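Local coordinates for iron-rich dpsA-homolog protein (Halobacterium salinarum, PDB 1TJO) that probably protects DNA from oxidative damage by oxidising ferrous iron with hydrogen peroxide and storing it as a ferric mineral inside a hollow shell of twelve subunits, at residues A27-D32 against E141-H146; H64-E69 against E160-H165; H52-G57 against E110-I115; A103-E108 against M123-D128; E83-Q86 against V91-A94. All coordinates share one frame; numbering follows the deposited sequence.

In the fold
The chain folds as the four-helix bundle of the ferritin-like Dps family, and the five contacts sample its two ends and its flank. Contact 1 and contact 3 both use helix 24-54 but sit with centres about 39 Å apart, on opposite sides of the chain's centre. Contact 5 touches contact 1 through the salt bridge from Arg84 NH2 to Asp145 OD2 (2.9 Å). Contact 2 meets contact 3 where His52 ND1 probably hydrogen-bonds to His64 O (2.7 Å), and contact 4 through Tyr126. Contacts 3 and 5, centres about 31 Å apart, supply ligands to the same kinds of iron and magnesium site, which are shared between subunits.

Contact 1 of 5, residues A27-D32 against E141-H146; sequences AEQCVD and ENLGDH
The backbones come nearest at Cys30 and Leu143, whose CA atoms lie 8.4 Å apart, so side chains alone bridge helix 24-54 and the turn that ends helix 115-142. Leu143 contributes most, pointing its CB toward the helix, with both methyls on Gln29 and CD1 also on Cys30. CD1 lies 3.7 Å from Cys30 SG and equally near Gln29 CB, while CD2 meets the amide end of Gln29, 3.7 Å from NE2. Gln29 keeps CG beside its backbone N (chi1 -69°) and then runs extended, which carries the amide out to that methyl. With an alanine at Leu143 both methyls would go, and Cys30 SG and the Gln29 chain would probably lose their apolar partner. Cys30 SG also lies 3.7 Å from Asp145 OD1, a packing contact; that carboxylate is held by Thr148 through OD1 and by Arg84 through OD2. Beyond Leu143, positive phi at Gly144 (83°) and two bonds back into the last helical turn, one of them Gly144 N to Glu141 O (2.9 Å), make this a Schellman motif, followed at once by Asp145 as N-cap of helix 146-169 in the ferritin-like bundle.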
# COMPACT_ATOMS: atom_id res chain seq x y z
N ALA A 27 22.79 -29.26 -21.06
CA ALA A 27 22.05 -28.03 -21.34
C ALA A 27 21.28 -28.13 -22.64
O ALA A 27 20.14 -27.69 -22.74
CB ALA A 27 22.99 -26.84 -21.39
N GLU A 28 21.89 -28.74 -23.65
CA GLU A 28 21.24 -28.87 -24.95
C GLU A 28 19.92 -29.66 -24.89
O GLU A 28 18.94 -29.30 -25.55
CB GLU A 28 22.20 -29.50 -25.96
CG GLU A 28 21.71 -29.41 -27.39
CD GLU A 28 22.67 -30.07 -28.35
OE1 GLU A 28 23.83 -30.34 -27.95
OE2 GLU A 28 22.23 -30.32 -29.50
N GLN A 29 19.88 -30.71 -24.07
CA GLN A 29 18.65 -31.50 -23.92
C GLN A 29 17.54 -30.69 -23.28
O GLN A 29 16.41 -30.71 -23.73
CB GLN A 29 18.90 -32.75 -23.08
CG GLN A 29 19.76 -33.74 -23.80
CD GLN A 29 20.14 -34.93 -22.92
OE1 GLN A 29 19.32 -35.80 -22.66
NE2 GLN A 29 21.38 -34.95 -22.45
N CYS A 30 17.90 -29.95 -22.24
CA CYS A 30 16.96 -29.06 -21.57
C CYS A 30 16.51 -27.95 -22.51
O CYS A 30 15.35 -27.64 -22.55
CB CYS A 30 17.58 -28.49 -20.31
SG CYS A 30 17.52 -29.65 -18.90
N VAL A 31 17.42 -27.32 -23.25
CA VAL A 31 17.07 -26.20 -24.11
C VAL A 31 16.13 -26.64 -25.22
O VAL A 31 15.22 -25.95 -25.55
CB VAL A 31 18.31 -25.51 -24.67
CG1 VAL A 31 18.00 -24.64 -25.89
CG2 VAL A 31 18.98 -24.74 -23.60
N ASP A 32 16.37 -27.81 -25.80
CA ASP A 32 15.48 -28.34 -26.83
C ASP A 32 14.05 -28.41 -26.33
O ASP A 32 13.09 -28.00 -27.04
CB ASP A 32 15.93 -29.74 -27.28
CG ASP A 32 17.25 -29.72 -28.08
OD1 ASP A 32 17.78 -28.63 -28.40
OD2 ASP A 32 17.80 -30.79 -28.42
N GLU A 141 14.67 -33.31 -14.23
CA GLU A 141 15.08 -33.89 -12.95
C GLU A 141 16.06 -35.06 -13.20
O GLU A 141 17.07 -35.22 -12.49
CB GLU A 141 13.88 -34.24 -12.07
CG GLU A 141 13.36 -33.00 -11.34
CD GLU A 141 13.20 -33.09 -9.80
OE1 GLU A 141 12.77 -34.19 -9.38
OE2 GLU A 141 13.45 -32.04 -9.03
N ASN A 142 15.84 -35.79 -14.29
CA ASN A 142 16.71 -36.91 -14.65
C ASN A 142 18.11 -36.47 -15.02
O ASN A 142 19.07 -37.20 -14.77
CB ASN A 142 16.10 -37.72 -15.80
CG ASN A 142 14.94 -38.58 -15.37
OD1 ASN A 142 14.14 -39.03 -16.20
ND2 ASN A 142 14.83 -38.82 -14.06
N LEU A 143 18.24 -35.28 -15.61
CA LEU A 143 19.53 -34.67 -15.89
C LEU A 143 20.15 -33.95 -14.67
O LEU A 143 21.25 -33.46 -14.78
CB LEU A 143 19.44 -33.68 -17.05
CG LEU A 143 18.99 -34.25 -18.41
CD1 LEU A 143 18.67 -33.15 -19.37
CD2 LEU A 143 20.04 -35.17 -18.99
N GLY A 144 19.45 -33.86 -13.54
CA GLY A 144 19.99 -33.21 -12.35
C GLY A 144 19.84 -31.70 -12.36
O GLY A 144 20.43 -30.98 -11.53
N ASP A 145 19.00 -31.22 -13.27
CA ASP A 145 18.75 -29.78 -13.39
C ASP A 145 17.48 -29.48 -12.61
O ASP A 145 16.38 -29.25 -13.16
CB ASP A 145 18.63 -29.35 -14.85
CG ASP A 145 18.51 -27.84 -14.99
OD1 ASP A 145 18.47 -27.38 -16.15
OD2 ASP A 145 18.45 -27.08 -13.97
N HIS A 146 17.66 -29.45 -11.30
CA HIS A 146 16.57 -29.31 -10.35
C HIS A 146 15.94 -27.95 -10.38
O HIS A 146 14.75 -27.81 -10.12
CB HIS A 146 17.06 -29.62 -8.93
CG HIS A 146 17.57 -31.01 -8.81
ND1 HIS A 146 16.73 -32.10 -8.82
CD2 HIS A 146 18.83 -31.50 -8.75
CE1 HIS A 146 17.45 -33.21 -8.75
NE2 HIS A 146 18.73 -32.87 -8.71

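Contact 2 of 5, residues H64-E69 against E160-H165; sequences HLFLGE and EDDAHH
Phe66 carries this contact, with Asp162 and His165 supplying the other side. It reaches from helix 60-87 toward helix 146-169 across a CA separation of 8.7 Å between Phe66 and Asp162. With CG anti to its own backbone N (chi1 164°), the ring extends into the gap and brings its far atoms against the second helix. CE1 lies 3.4 Å from His165 CB, and CZ lies 3.7 Å from the backbone O of Asp162, which sits at the ring edge, near its plane. The imidazole of His165 runs almost parallel to the phenyl ring, the planes 4° apart, but a centroid separation of 5.3 Å means that they are slid far past each other and barely overlap. The ring atoms CG and ND1 of His165 therefore meet one corner of the phenyl group, around CE1. His165 ND1 is buried here without a polar partner in the model. Asp162 brings OD1 to 3.8 Å from Phe66 CE1, and water 1 links the helices by donating to Phe66 O (3.1 Å) and to Asp162 OD1 (3.2 Å). Tyr169 also meets the Phe66 ring, and Arg61 of a neighbouring subunit packs on both Phe66 and His165. Nearby, Leu67 rests on Leu48 and His52 of helix 24-54, while Asp162 and Ala163 touch Tyr126 of helix 115-142.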
# COMPACT_ATOMS: atom_id res chain seq x y z
N HIS A 64 -13.61 -11.83 -20.37
CA HIS A 64 -12.60 -10.87 -20.79
C HIS A 64 -11.52 -10.75 -19.72
O HIS A 64 -10.34 -10.81 -20.04
CB HIS A 64 -13.26 -9.51 -21.08
CG HIS A 64 -12.34 -8.41 -21.45
ND1 HIS A 64 -11.81 -8.27 -22.72
CD2 HIS A 64 -11.90 -7.34 -20.74
CE1 HIS A 64 -11.04 -7.19 -22.75
NE2 HIS A 64 -11.09 -6.60 -21.57
N LEU A 65 -11.93 -10.65 -18.46
CA LEU A 65 -11.01 -10.52 -17.34
C LEU A 65 -10.23 -11.82 -17.22
O LEU A 65 -8.99 -11.78 -17.07
CB LEU A 65 -11.79 -10.17 -16.09
CG LEU A 65 -12.33 -8.74 -16.17
CD1 LEU A 65 -13.37 -8.50 -15.04
CD2 LEU A 65 -11.19 -7.71 -16.16
N PHE A 66 -10.92 -12.96 -17.26
CA PHE A 66 -10.24 -14.25 -17.07
C PHE A 66 -9.18 -14.43 -18.14
O PHE A 66 -8.04 -14.88 -17.86
CB PHE A 66 -11.23 -15.44 -17.06
CG PHE A 66 -10.57 -16.79 -17.25
CD1 PHE A 66 -9.80 -17.35 -16.26
CD2 PHE A 66 -10.61 -17.41 -18.47
CE1 PHE A 66 -9.12 -18.57 -16.48
CE2 PHE A 66 -9.92 -18.59 -18.68
CZ PHE A 66 -9.18 -19.15 -17.68
N LEU A 67 -9.55 -14.16 -19.39
CA LEU A 67 -8.68 -14.44 -20.53
C LEU A 67 -7.49 -13.48 -20.49
O LEU A 67 -6.37 -13.88 -20.85
CB LEU A 67 -9.40 -14.37 -21.87
CG LEU A 67 -10.45 -15.46 -22.08
CD1 LEU A 67 -11.47 -15.10 -23.17
CD2 LEU A 67 -9.74 -16.78 -22.42
N GLY A 68 -7.72 -12.25 -20.04
CA GLY A 68 -6.60 -11.32 -19.89
C GLY A 68 -5.59 -11.82 -18.84
O GLY A 68 -4.38 -11.78 -19.08
N GLU A 69 -6.08 -12.27 -17.69
CA GLU A 69 -5.25 -12.85 -16.63
C GLU A 69 -4.54 -14.12 -17.13
O GLU A 69 -3.35 -14.33 -16.85
CB GLU A 69 -6.10 -13.21 -15.42
CG GLU A 69 -6.70 -12.02 -14.69
CD GLU A 69 -7.71 -12.49 -13.62
OE1 GLU A 69 -7.24 -13.09 -12.59
OE2 GLU A 69 -8.96 -12.33 -13.83
N GLU A 160 -2.21 -25.33 -15.41
CA GLU A 160 -3.29 -26.29 -15.07
C GLU A 160 -4.48 -25.58 -14.48
O GLU A 160 -5.63 -25.93 -14.76
CB GLU A 160 -2.81 -27.45 -14.20
CG GLU A 160 -1.82 -28.40 -14.91
CD GLU A 160 -1.71 -29.75 -14.22
OE1 GLU A 160 -2.58 -30.08 -13.38
OE2 GLU A 160 -0.74 -30.50 -14.53
N ASP A 161 -4.23 -24.58 -13.64
CA ASP A 161 -5.36 -23.88 -13.06
C ASP A 161 -6.17 -23.20 -14.15
O ASP A 161 -7.42 -23.27 -14.16
CB ASP A 161 -4.88 -22.84 -12.07
CG ASP A 161 -6.00 -22.35 -11.16
OD1 ASP A 161 -6.15 -21.13 -11.01
OD2 ASP A 161 -6.81 -23.13 -10.63
N ASP A 162 -5.51 -22.54 -15.08
CA ASP A 162 -6.27 -21.89 -16.16
C ASP A 162 -6.97 -22.87 -17.10
O ASP A 162 -8.09 -22.63 -17.52
CB ASP A 162 -5.36 -20.99 -16.98
CG ASP A 162 -4.92 -19.78 -16.21
OD1 ASP A 162 -5.67 -19.45 -15.26
OD2 ASP A 162 -3.93 -19.11 -16.49
N ALA A 163 -6.32 -23.99 -17.41
CA ALA A 163 -6.96 -25.04 -18.21
C ALA A 163 -8.23 -25.56 -17.54
O ALA A 163 -9.26 -25.75 -18.18
CB ALA A 163 -6.01 -26.17 -18.46
N HIS A 164 -8.13 -25.77 -16.25
CA HIS A 164 -9.26 -26.21 -15.44
C HIS A 164 -10.41 -25.18 -15.46
O HIS A 164 -11.57 -25.59 -15.55
CB HIS A 164 -8.80 -26.51 -14.01
CG HIS A 164 -9.91 -26.64 -13.04
ND1 HIS A 164 -10.22 -25.65 -12.13
CD2 HIS A 164 -10.83 -27.62 -12.88
CE1 HIS A 164 -11.27 -26.04 -11.43
NE2 HIS A 164 -11.67 -27.22 -11.87
N HIS A 165 -10.11 -23.89 -15.40
CA HIS A 165 -11.14 -22.86 -15.45
C HIS A 165 -11.88 -22.96 -16.77
O HIS A 165 -13.10 -22.87 -16.83
CB HIS A 165 -10.54 -21.46 -15.32
CG HIS A 165 -10.26 -21.07 -13.93
ND1 HIS A 165 -10.82 -19.94 -13.36
CD2 HIS A 165 -9.43 -21.59 -13.00
CE1 HIS A 165 -10.37 -19.81 -12.12
NE2 HIS A 165 -9.52 -20.79 -11.88
O HOH W 1 -6.87 -16.46 -15.50

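Contact 3 of 5, residues H52-G57 against E110-I115. With FE (Fe (III) ion), chain J; MG (magnesium ion), chain L.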
# COMPACT_ATOMS: atom_id res chain seq x y z
N HIS A 52 -9.67 -12.79 -25.48
CA HIS A 52 -9.85 -11.61 -24.60
C HIS A 52 -10.40 -10.39 -25.35
O HIS A 52 -11.35 -9.79 -24.95
CB HIS A 52 -8.50 -11.36 -23.93
CG HIS A 52 -8.32 -10.03 -23.29
ND1 HIS A 52 -8.82 -9.73 -22.03
CD2 HIS A 52 -7.57 -8.97 -23.65
CE1 HIS A 52 -8.39 -8.54 -21.66
NE2 HIS A 52 -7.65 -8.04 -22.63
N TRP A 53 -9.83 -10.07 -26.51
CA TRP A 53 -10.26 -8.92 -27.26
C TRP A 53 -11.66 -9.09 -27.82
O TRP A 53 -12.43 -8.14 -27.84
CB TRP A 53 -9.28 -8.67 -28.42
CG TRP A 53 -7.86 -8.31 -28.02
CD1 TRP A 53 -7.42 -7.60 -26.89
CD2 TRP A 53 -6.69 -8.61 -28.75
NE1 TRP A 53 -6.06 -7.51 -26.90
CE2 TRP A 53 -5.58 -8.10 -28.04
CE3 TRP A 53 -6.45 -9.26 -29.95
CZ2 TRP A 53 -4.29 -8.20 -28.50
CZ3 TRP A 53 -5.16 -9.36 -30.40
CH2 TRP A 53 -4.11 -8.85 -29.69
N ASN A 54 -11.98 -10.29 -28.28
CA ASN A 54 -13.13 -10.47 -29.14
C ASN A 54 -14.36 -11.01 -28.39
O ASN A 54 -15.46 -10.95 -28.93
CB ASN A 54 -12.77 -11.42 -30.29
CG ASN A 54 -11.87 -10.78 -31.33
OD1 ASN A 54 -12.18 -9.72 -31.83
ND2 ASN A 54 -10.76 -11.40 -31.64
N VAL A 55 -14.20 -11.53 -27.17
CA VAL A 55 -15.30 -12.18 -26.51
C VAL A 55 -16.48 -11.22 -26.34
O VAL A 55 -16.32 -10.05 -25.94
CB VAL A 55 -14.91 -12.86 -25.15
CG1 VAL A 55 -14.36 -11.84 -24.14
CG2 VAL A 55 -16.08 -13.67 -24.61
N GLU A 56 -17.66 -11.74 -26.62
CA GLU A 56 -18.92 -11.01 -26.52
C GLU A 56 -20.00 -11.87 -25.90
O GLU A 56 -19.90 -13.11 -25.89
CB GLU A 56 -19.37 -10.63 -27.95
CG GLU A 56 -18.55 -9.56 -28.63
CD GLU A 56 -18.86 -9.33 -30.12
OE1 GLU A 56 -18.22 -8.40 -30.69
OE2 GLU A 56 -19.67 -10.05 -30.76
N GLY A 57 -21.06 -11.20 -25.50
CA GLY A 57 -22.26 -11.81 -24.99
C GLY A 57 -22.46 -11.75 -23.49
O GLY A 57 -21.83 -10.95 -22.80
N GLU A 110 -7.68 -16.56 -38.74
CA GLU A 110 -7.92 -15.17 -38.29
C GLU A 110 -9.37 -14.75 -38.18
O GLU A 110 -9.66 -13.60 -37.75
CB GLU A 110 -7.14 -14.19 -39.19
CG GLU A 110 -5.64 -14.30 -38.96
CD GLU A 110 -5.26 -13.82 -37.56
OE1 GLU A 110 -4.67 -14.63 -36.81
OE2 GLU A 110 -5.54 -12.65 -37.25
N ASP A 111 -10.30 -15.62 -38.54
CA ASP A 111 -11.69 -15.29 -38.31
C ASP A 111 -11.96 -15.47 -36.82
O ASP A 111 -11.16 -16.07 -36.10
CB ASP A 111 -12.61 -16.17 -39.13
CG ASP A 111 -12.50 -15.89 -40.62
OD1 ASP A 111 -12.00 -14.82 -41.03
OD2 ASP A 111 -12.95 -16.71 -41.44
N VAL A 112 -13.08 -14.87 -36.39
CA VAL A 112 -13.53 -14.90 -35.00
C VAL A 112 -14.66 -15.88 -34.83
O VAL A 112 -15.65 -15.81 -35.54
CB VAL A 112 -13.97 -13.49 -34.57
CG1 VAL A 112 -14.51 -13.49 -33.12
CG2 VAL A 112 -12.82 -12.56 -34.69
N TYR A 113 -14.53 -16.79 -33.88
CA TYR A 113 -15.52 -17.80 -33.63
C TYR A 113 -16.23 -17.53 -32.33
O TYR A 113 -15.79 -16.71 -31.50
CB TYR A 113 -14.86 -19.15 -33.65
CG TYR A 113 -14.20 -19.35 -34.99
CD1 TYR A 113 -12.85 -19.10 -35.18
CD2 TYR A 113 -14.96 -19.70 -36.09
CE1 TYR A 113 -12.27 -19.21 -36.46
CE2 TYR A 113 -14.40 -19.83 -37.32
CZ TYR A 113 -13.07 -19.58 -37.52
OH TYR A 113 -12.54 -19.73 -38.78
N ASP A 114 -17.35 -18.22 -32.15
CA ASP A 114 -18.13 -18.04 -30.95
C ASP A 114 -17.30 -18.43 -29.76
O ASP A 114 -16.25 -19.12 -29.87
CB ASP A 114 -19.43 -18.84 -31.00
CG ASP A 114 -19.19 -20.29 -31.12
OD1 ASP A 114 -19.34 -20.82 -32.23
OD2 ASP A 114 -18.77 -21.01 -30.22
N ILE A 115 -17.77 -18.05 -28.58
CA ILE A 115 -16.94 -18.28 -27.39
C ILE A 115 -16.72 -19.75 -27.02
O ILE A 115 -15.64 -20.12 -26.56
CB ILE A 115 -17.42 -17.39 -26.17
CG1 ILE A 115 -16.41 -17.44 -25.03
CG2 ILE A 115 -18.80 -17.81 -25.68
CD1 ILE A 115 -15.05 -16.89 -25.39
FE FE J . -6.82 -6.01 -22.73
MG MG L . -17.70 -6.52 -30.79
O HOH W 2 -7.65 -5.34 -21.08
O HOH W 3 -5.13 -6.66 -21.32
O HOH W 4 -17.38 -4.53 -30.77
O HOH W 5 -19.63 -6.05 -30.91
O HOH W 6 -17.71 -6.85 -32.92
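Asn54 with Val112 and Val55 with Ile115 form a buried packing contact at one end of the ferritin-like four-helix bundle, where the end of helix 24-54 meets the loop leading into helix 115-142. No hydrogen bond crosses it. Asn54 lays its amide against the methyls of Val112, CB facing CG1 and ND2 lying 3.9 Å from CG2. Were Asn54 an alanine, Val112 CG2 would probably lose the amide packed on it, opening a gap beside the loop. Segment 52-57 also supplies metal ligands: His52 NE2 binds the iron at 2.2 Å, joined by Asp79 and Glu83 of a neighbouring subunit, and Glu56 OE1 binds the magnesium at 2.0 Å, with Gln86 and His168 of two neighbouring subunits. Asp114 precedes helix 115-142 as its N-cap, through OD2 to Thr117 N. Val55 meets Ile115, whose CG1 stands anti to its backbone N (chi1 -170°) and sends CD1 across the gap. There CD1 presses on Val55 CG2 at 3.5 Å, closer than usual for two methyl carbons.

Contact 4 of 5, residues A103-E108 against M123-D128; sequences ASVDVE and MAIYGD
Val105 meets Ile125 and Asp128 where the loop between helices 96-102 and 115-142 of the ferritin-like bundle folds back along the latter helix. The CA atoms of Val105 and Ile125 approach to 5.8 Å, and no direct hydrogen bond joins the segments. The apolar part centres on Val105, whose side chain lies roughly perpendicular to that of Ile125, CG2 against CG2 at 4.1 Å. Its other methyl, CG1, lies 3.8 Å from Asp128 CB, the two side chains running antiparallel alongside each other. Ile125 also leans on the loop backbone: CG1 stands beside its own N (chi1 -63°), and the chain carries CD1 to 3.6 Å from Asp106 O. Behind this layer, Val43 packs on Val105 and Gln47 on Ile125, both from helix 24-54.

The polar part runs through water, between two carboxylates that are probably both charged, since Asp106 OD2 and Asp128 OD2 stand 4.9 Å apart. Arg21 of a neighbouring subunit forms a salt bridge with Asp128 OD1 and probably offsets some of that charge. Water 7 lies 2.7 Å from Ser104 OG and makes a weak bond to Asp128 OD2. Water 8 connects loop backbone to helix: it accepts from Asp106 N at 3.0 Å and donates to Asp128 OD2 at 3.1 Å.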
# COMPACT_ATOMS: atom_id res chain seq x y z
N ALA A 103 6.02 -23.95 -32.98
CA ALA A 103 4.94 -24.45 -32.12
C ALA A 103 4.32 -25.68 -32.77
O ALA A 103 4.15 -25.73 -33.99
CB ALA A 103 3.88 -23.38 -31.89
N SER A 104 4.02 -26.67 -31.93
CA SER A 104 3.33 -27.90 -32.34
C SER A 104 1.81 -27.80 -32.20
O SER A 104 1.07 -28.58 -32.81
CB SER A 104 3.82 -29.08 -31.51
OG SER A 104 3.56 -28.91 -30.12
N VAL A 105 1.35 -26.84 -31.41
CA VAL A 105 -0.07 -26.73 -31.16
C VAL A 105 -0.81 -26.12 -32.34
O VAL A 105 -0.22 -25.50 -33.18
CB VAL A 105 -0.37 -25.95 -29.88
CG1 VAL A 105 0.25 -26.64 -28.70
CG2 VAL A 105 0.16 -24.53 -29.98
N ASP A 106 -2.12 -26.29 -32.35
CA ASP A 106 -2.97 -25.82 -33.43
C ASP A 106 -3.44 -24.40 -33.15
O ASP A 106 -3.92 -24.14 -32.06
CB ASP A 106 -4.21 -26.70 -33.54
CG ASP A 106 -3.87 -28.15 -33.74
OD1 ASP A 106 -3.13 -28.44 -34.70
OD2 ASP A 106 -4.25 -29.03 -32.96
N VAL A 107 -3.29 -23.52 -34.12
CA VAL A 107 -3.65 -22.12 -34.02
C VAL A 107 -4.92 -21.86 -34.80
O VAL A 107 -5.08 -22.38 -35.91
CB VAL A 107 -2.49 -21.23 -34.56
CG1 VAL A 107 -1.14 -21.71 -34.06
CG2 VAL A 107 -2.45 -21.20 -36.03
N GLU A 108 -5.84 -21.08 -34.26
CA GLU A 108 -7.01 -20.64 -35.02
C GLU A 108 -6.60 -19.82 -36.20
O GLU A 108 -5.65 -19.05 -36.12
CB GLU A 108 -7.92 -19.71 -34.20
CG GLU A 108 -8.82 -20.44 -33.27
CD GLU A 108 -9.76 -19.57 -32.47
OE1 GLU A 108 -10.50 -20.16 -31.67
OE2 GLU A 108 -9.82 -18.32 -32.66
N MET A 123 -8.44 -24.79 -24.85
CA MET A 123 -8.35 -25.96 -23.99
C MET A 123 -7.42 -27.01 -24.59
O MET A 123 -6.63 -27.59 -23.89
CB MET A 123 -9.74 -26.56 -23.73
CG MET A 123 -9.75 -27.29 -22.39
SD MET A 123 -11.39 -27.94 -21.94
CE MET A 123 -11.59 -28.98 -23.12
N ALA A 124 -7.47 -27.17 -25.90
CA ALA A 124 -6.63 -28.14 -26.60
C ALA A 124 -5.16 -27.73 -26.56
O ALA A 124 -4.25 -28.57 -26.42
CB ALA A 124 -7.08 -28.33 -28.04
N ILE A 125 -4.91 -26.44 -26.70
CA ILE A 125 -3.56 -25.93 -26.56
C ILE A 125 -3.03 -26.19 -25.15
O ILE A 125 -1.92 -26.66 -25.00
CB ILE A 125 -3.48 -24.44 -26.92
CG1 ILE A 125 -3.84 -24.20 -28.40
CG2 ILE A 125 -2.11 -23.96 -26.64
CD1 ILE A 125 -3.97 -22.76 -28.77
N TYR A 126 -3.81 -25.84 -24.12
CA TYR A 126 -3.37 -26.06 -22.74
C TYR A 126 -3.01 -27.48 -22.50
O TYR A 126 -1.97 -27.78 -21.91
CB TYR A 126 -4.47 -25.68 -21.73
CG TYR A 126 -4.46 -24.21 -21.35
CD1 TYR A 126 -5.43 -23.36 -21.82
CD2 TYR A 126 -3.53 -23.70 -20.42
CE1 TYR A 126 -5.45 -22.03 -21.46
CE2 TYR A 126 -3.54 -22.37 -20.05
CZ TYR A 126 -4.52 -21.54 -20.57
OH TYR A 126 -4.61 -20.22 -20.22
N GLY A 127 -3.85 -28.39 -22.98
CA GLY A 127 -3.63 -29.80 -22.78
C GLY A 127 -2.35 -30.28 -23.38
O GLY A 127 -1.61 -31.04 -22.74
N ASP A 128 -2.05 -29.83 -24.57
CA ASP A 128 -0.80 -30.22 -25.23
C ASP A 128 0.42 -29.72 -24.46
O ASP A 128 1.43 -30.42 -24.30
CB ASP A 128 -0.78 -29.60 -26.63
CG ASP A 128 -1.72 -30.30 -27.62
OD1 ASP A 128 -2.43 -31.27 -27.28
OD2 ASP A 128 -1.79 -29.89 -28.78
O HOH W 7 1.34 -30.40 -29.65
O HOH W 8 -3.43 -27.64 -30.06
O HOH W 9 -2.17 -30.92 -30.99

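Contact 5 of 5, residues E83-Q86 against V91-A94; sequences ERVQ and VPHA. With FE (Fe (III) ion), chain F; MG (magnesium ion), chain Q.
Val85 and Gln86, near the end of helix 60-87, pack against the loop at Val91 and Pro92, the CA atoms of Val85 and Pro92 being 5.8 Å apart. Along the helix, Glu83 comes first and points its CB away from the loop; its extended chain puts OE1 1.9 Å from the iron, whose shell also includes Asp79 of this chain and His52 of a neighbouring subunit. Arg84 turns to another side, pairing with Glu160 of a neighbouring subunit. Val85 makes the main contact. Its CG1, anti to the backbone N (chi1 169°), lies over the Val91-Pro92 peptide, 3.5 Å from Pro92 N and 3.7 Å from Val91 C, and reaches Pro92 CD at 3.9 Å. Gln86 lends only CB to the packing, 4.4 Å from Pro92 CD. Its chain then bends at chi2 (-81°) and leads the amide away, so that OE1 binds the magnesium at 2.4 Å, while Gln86 O accepts a bond from magnesium-bound water 10. Glu56 and His168, from two different neighbouring subunits, share that ion. The chemistry therefore divides: apolar carbon meets the loop, while oxygen ligands reach metals at subunit interfaces, consistent with the part that Gln86 plays in iron translocation.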
# COMPACT_ATOMS: atom_id res chain seq x y z
N GLU A 83 14.10 -17.04 -20.54
CA GLU A 83 15.27 -16.67 -19.74
C GLU A 83 16.09 -17.91 -19.32
O GLU A 83 17.31 -17.82 -19.25
CB GLU A 83 14.85 -15.82 -18.56
CG GLU A 83 14.28 -14.51 -19.11
CD GLU A 83 13.95 -13.46 -18.08
OE1 GLU A 83 13.49 -12.33 -18.45
OE2 GLU A 83 14.18 -13.75 -16.90
N ARG A 84 15.42 -19.02 -19.09
CA ARG A 84 16.13 -20.28 -18.75
C ARG A 84 16.90 -20.82 -19.95
O ARG A 84 18.04 -21.27 -19.80
CB ARG A 84 15.17 -21.31 -18.15
CG ARG A 84 15.87 -22.47 -17.49
CD ARG A 84 16.71 -22.04 -16.28
NE ARG A 84 17.35 -23.19 -15.69
CZ ARG A 84 18.31 -23.11 -14.77
NH1 ARG A 84 18.69 -21.92 -14.29
NH2 ARG A 84 18.88 -24.24 -14.32
N VAL A 85 16.31 -20.79 -21.15
CA VAL A 85 17.05 -21.15 -22.36
C VAL A 85 18.33 -20.34 -22.46
O VAL A 85 19.39 -20.90 -22.66
CB VAL A 85 16.25 -20.90 -23.61
CG1 VAL A 85 17.07 -21.01 -24.90
CG2 VAL A 85 15.10 -21.93 -23.65
N GLN A 86 18.20 -19.03 -22.28
CA GLN A 86 19.36 -18.16 -22.35
C GLN A 86 20.39 -18.44 -21.24
O GLN A 86 21.58 -18.51 -21.53
CB GLN A 86 18.90 -16.71 -22.34
CG GLN A 86 19.77 -15.81 -23.11
CD GLN A 86 20.93 -15.45 -22.29
OE1 GLN A 86 22.05 -15.24 -22.77
NE2 GLN A 86 20.70 -15.42 -21.02
N VAL A 91 19.67 -20.10 -27.45
CA VAL A 91 19.01 -18.95 -28.04
C VAL A 91 17.50 -19.13 -28.07
O VAL A 91 16.96 -19.95 -28.80
CB VAL A 91 19.54 -18.73 -29.50
CG1 VAL A 91 18.85 -17.59 -30.17
CG2 VAL A 91 21.01 -18.50 -29.50
N PRO A 92 16.77 -18.40 -27.25
CA PRO A 92 15.32 -18.59 -27.21
C PRO A 92 14.66 -18.16 -28.50
O PRO A 92 15.02 -17.15 -29.11
CB PRO A 92 14.88 -17.73 -26.06
CG PRO A 92 15.97 -16.75 -25.87
CD PRO A 92 17.23 -17.36 -26.32
N HIS A 93 13.65 -18.90 -28.94
CA HIS A 93 12.94 -18.50 -30.17
C HIS A 93 12.35 -17.12 -29.91
O HIS A 93 11.82 -16.91 -28.80
CB HIS A 93 11.82 -19.46 -30.52
CG HIS A 93 12.26 -20.87 -30.79
ND1 HIS A 93 13.35 -21.21 -31.57
CD2 HIS A 93 11.74 -22.04 -30.34
CE1 HIS A 93 13.46 -22.53 -31.61
NE2 HIS A 93 12.50 -23.06 -30.87
N ALA A 94 12.40 -16.20 -30.89
CA ALA A 94 12.06 -14.83 -30.63
C ALA A 94 11.01 -14.22 -31.53
O ALA A 94 10.04 -13.63 -31.04
CB ALA A 94 13.33 -14.00 -30.63
FE FE F . 11.97 -11.21 -18.26
MG MG Q . 24.26 -15.50 -21.82
O HOH W 10 23.70 -16.93 -20.37
O HOH W 11 10.13 -9.93 -18.19
O HOH W 12 12.38 -10.57 -16.48
O HOH W 13 24.85 -16.68 -23.50
O HOH W 14 26.21 -15.66 -21.10